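Local coordinates for transcriptional regulator, LacI family protein (Rhodococcus jostii, PDB 3K9C) that probably binds DNA as a transcription regulator of the LacI family, with a periplasmic-binding-protein-like domain of the kind that senses small ligands, at residues G166-H177 and F192-L203. Numbering follows the deposited sequence.
Sequences GTTETEGAEGMH and FNDRCATGVLDL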
# COMPACT_ATOMS: atom_id res chain seq x y z
N GLY B 166 -7.09 -15.30 3.24
CA GLY B 166 -7.59 -13.93 3.27
C GLY B 166 -6.84 -13.13 2.22
O GLY B 166 -6.27 -13.72 1.30
N THR B 167 -6.83 -11.81 2.38
CA THR B 167 -6.17 -10.92 1.42
C THR B 167 -4.90 -10.27 1.95
O THR B 167 -4.27 -9.49 1.24
CB THR B 167 -7.11 -9.78 1.00
OG1 THR B 167 -7.40 -8.96 2.15
CG2 THR B 167 -8.42 -10.33 0.45
N THR B 168 -4.52 -10.57 3.19
CA THR B 168 -3.33 -9.94 3.76
C THR B 168 -2.17 -10.91 3.96
O THR B 168 -2.35 -12.13 3.89
CB THR B 168 -3.64 -9.29 5.12
OG1 THR B 168 -3.76 -10.32 6.12
CG2 THR B 168 -4.94 -8.50 5.06
N GLU B 169 -1.00 -10.35 4.22
CA GLU B 169 0.20 -11.15 4.43
C GLU B 169 0.06 -12.12 5.60
O GLU B 169 0.63 -13.21 5.59
CB GLU B 169 1.43 -10.25 4.66
CG GLU B 169 1.66 -9.21 3.57
CD GLU B 169 0.95 -7.88 3.83
OE1 GLU B 169 -0.09 -7.88 4.52
OE2 GLU B 169 1.43 -6.83 3.35
N THR B 170 -0.72 -11.74 6.61
CA THR B 170 -0.90 -12.60 7.78
C THR B 170 -1.58 -13.92 7.46
O THR B 170 -1.18 -14.97 7.97
CB THR B 170 -1.72 -11.89 8.87
OG1 THR B 170 -1.07 -10.66 9.22
CG2 THR B 170 -1.82 -12.77 10.12
N GLU B 171 -2.62 -13.87 6.63
CA GLU B 171 -3.32 -15.11 6.26
C GLU B 171 -2.41 -15.95 5.38
O GLU B 171 -2.44 -17.19 5.42
CB GLU B 171 -4.62 -14.80 5.52
CG GLU B 171 -5.74 -14.27 6.40
CD GLU B 171 -5.58 -12.80 6.70
OE1 GLU B 171 -5.51 -12.01 5.73
OE2 GLU B 171 -5.54 -12.43 7.90
N GLY B 172 -1.59 -15.27 4.59
CA GLY B 172 -0.67 -15.99 3.73
C GLY B 172 0.25 -16.80 4.62
O GLY B 172 0.41 -18.01 4.43
N ALA B 173 0.84 -16.14 5.61
CA ALA B 173 1.75 -16.79 6.54
C ALA B 173 1.08 -17.93 7.31
O ALA B 173 1.60 -19.04 7.37
CB ALA B 173 2.32 -15.76 7.50
N GLU B 174 -0.07 -17.64 7.91
CA GLU B 174 -0.78 -18.66 8.68
C GLU B 174 -1.16 -19.85 7.81
O GLU B 174 -0.94 -21.00 8.18
CB GLU B 174 -2.02 -18.06 9.35
CG GLU B 174 -1.70 -17.31 10.64
CD GLU B 174 -0.99 -18.20 11.66
OE1 GLU B 174 -1.64 -19.13 12.20
OE2 GLU B 174 0.22 -17.99 11.93
N GLY B 175 -1.73 -19.56 6.65
CA GLY B 175 -2.11 -20.63 5.75
C GLY B 175 -0.92 -21.49 5.36
O GLY B 175 -1.04 -22.71 5.28
N MSE B 176 0.23 -20.87 5.14
CA MSE B 176 1.42 -21.62 4.75
C MSE B 176 1.90 -22.47 5.92
O MSE B 176 2.35 -23.60 5.74
CB MSE B 176 2.53 -20.67 4.29
CG MSE B 176 3.75 -21.35 3.64
SE MSE B 176 3.32 -22.41 2.04
CE MSE B 176 1.60 -21.68 1.63
N HIS B 177 1.80 -21.91 7.12
CA HIS B 177 2.19 -22.62 8.33
C HIS B 177 1.33 -23.88 8.44
O HIS B 177 1.84 -24.99 8.62
CB HIS B 177 1.96 -21.72 9.55
CG HIS B 177 2.18 -22.40 10.86
ND1 HIS B 177 3.39 -22.95 11.22
CD2 HIS B 177 1.33 -22.65 11.88
CE1 HIS B 177 3.28 -23.51 12.41
NE2 HIS B 177 2.04 -23.34 12.83
N PHE B 192 -4.24 -16.54 -2.74
CA PHE B 192 -5.41 -15.79 -3.22
C PHE B 192 -4.98 -14.57 -4.02
O PHE B 192 -5.49 -14.33 -5.11
CB PHE B 192 -6.30 -15.35 -2.06
CG PHE B 192 -7.47 -14.52 -2.48
CD1 PHE B 192 -8.46 -15.07 -3.30
CD2 PHE B 192 -7.57 -13.19 -2.11
CE1 PHE B 192 -9.53 -14.30 -3.73
CE2 PHE B 192 -8.65 -12.41 -2.53
CZ PHE B 192 -9.62 -12.96 -3.35
N ASN B 193 -4.06 -13.78 -3.46
CA ASN B 193 -3.53 -12.60 -4.14
C ASN B 193 -2.06 -12.37 -3.78
O ASN B 193 -1.51 -13.07 -2.93
CB ASN B 193 -4.39 -11.34 -3.84
CG ASN B 193 -4.27 -10.83 -2.40
OD1 ASN B 193 -3.45 -11.30 -1.61
ND2 ASN B 193 -5.09 -9.85 -2.07
N ASP B 194 -1.42 -11.41 -4.45
CA ASP B 194 -0.02 -11.09 -4.21
C ASP B 194 0.34 -10.75 -2.76
O ASP B 194 1.40 -11.14 -2.27
CB ASP B 194 0.42 -9.91 -5.09
CG ASP B 194 0.40 -10.24 -6.58
OD1 ASP B 194 0.32 -11.44 -6.93
OD2 ASP B 194 0.49 -9.30 -7.38
N ARG B 195 -0.53 -10.01 -2.08
CA ARG B 195 -0.26 -9.65 -0.69
C ARG B 195 -0.26 -10.90 0.18
O ARG B 195 0.52 -11.03 1.12
CB ARG B 195 -1.29 -8.65 -0.17
CG ARG B 195 -1.04 -8.21 1.26
CD ARG B 195 -1.96 -7.08 1.67
NE ARG B 195 -1.35 -5.78 1.45
CZ ARG B 195 -1.97 -4.62 1.64
NH1 ARG B 195 -3.23 -4.60 2.07
NH2 ARG B 195 -1.32 -3.48 1.43
N CYS B 196 -1.15 -11.84 -0.14
CA CYS B 196 -1.23 -13.10 0.59
C CYS B 196 0.04 -13.91 0.31
O CYS B 196 0.62 -14.52 1.21
CB CYS B 196 -2.46 -13.89 0.12
SG CYS B 196 -2.68 -15.47 0.92
N ALA B 197 0.46 -13.89 -0.95
CA ALA B 197 1.66 -14.60 -1.39
C ALA B 197 2.89 -14.02 -0.69
O ALA B 197 3.82 -14.74 -0.34
CB ALA B 197 1.82 -14.50 -2.92
N THR B 198 2.88 -12.71 -0.48
CA THR B 198 4.00 -12.08 0.21
C THR B 198 4.22 -12.72 1.58
O THR B 198 5.36 -12.93 1.99
CB THR B 198 3.78 -10.56 0.39
OG1 THR B 198 3.82 -9.91 -0.89
CG2 THR B 198 4.88 -9.97 1.28
N GLY B 199 3.13 -13.04 2.27
CA GLY B 199 3.23 -13.67 3.57
C GLY B 199 3.70 -15.11 3.49
O GLY B 199 4.38 -15.62 4.39
N VAL B 200 3.32 -15.78 2.40
CA VAL B 200 3.70 -17.16 2.16
C VAL B 200 5.21 -17.22 1.98
O VAL B 200 5.88 -18.06 2.56
CB VAL B 200 3.01 -17.71 0.90
CG1 VAL B 200 3.56 -19.10 0.57
CG2 VAL B 200 1.49 -17.75 1.11
N LEU B 201 5.74 -16.31 1.15
CA LEU B 201 7.17 -16.25 0.88
C LEU B 201 7.94 -15.86 2.14
O LEU B 201 9.03 -16.39 2.38
CB LEU B 201 7.47 -15.22 -0.21
CG LEU B 201 6.96 -15.54 -1.62
CD1 LEU B 201 7.13 -14.31 -2.51
CD2 LEU B 201 7.72 -16.73 -2.18
N ASP B 202 7.39 -14.93 2.92
CA ASP B 202 8.03 -14.48 4.15
C ASP B 202 8.21 -15.63 5.13
O ASP B 202 9.26 -15.76 5.77
CB ASP B 202 7.21 -13.40 4.86
CG ASP B 202 7.02 -12.16 4.04
OD1 ASP B 202 7.92 -11.81 3.24
OD2 ASP B 202 5.97 -11.50 4.22
N LEU B 203 7.18 -16.45 5.25
CA LEU B 203 7.22 -17.59 6.15
C LEU B 203 8.19 -18.65 5.65
O LEU B 203 9.01 -19.16 6.41
CB LEU B 203 5.83 -18.22 6.30
CG LEU B 203 5.87 -19.46 7.20
CD1 LEU B 203 6.02 -19.00 8.63
CD2 LEU B 203 4.62 -20.30 7.04
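Gly172 and Gly199 let helices 169-177 and 194-203 press backbone to backbone, their axes 6.2 Å apart and crossing at -47°. A CB on either glycine would collide with a carbonyl of the other helix; instead Gly199 CA lies 3.3 Å from Glu169 O and Gly172 CA 3.2 Å from Cys196 O, both CA-H...O contacts. At one end Glu169, bent at chi2 (90°), lays its carboxylate against the Arg195 chain, Glu169 CD 3.3 Å from Arg195 CG. Glu169 OE2 sits 3.5 Å from Arg195 NE but well out of the guanidinium plane, a salt bridge of charge alone. At the other end Met176 CE packs on Val200 CG1 (3.4 Å), and Leu203 CD2 reaches Met176 CB. Thr168 and Glu171 form a capping box on helix 169-177; Asn193 OD1 caps helix 194-203 through Cys196 N (2.8 Å), while Asn193 ND2 bonds Thr167 O weakly. Met176, Cys196 and Val200 touch Ile132 of strand 129-133. Arg195 also bonds Gln22 O, and Glu169 OE1 pairs with Arg224 of the second subunit. With an alanine in place of Glu169, both arginines would probably lose their shared carboxylate. Two glycines thus probably allow the close helix spacing, while Glu169 links this edge to the second subunit.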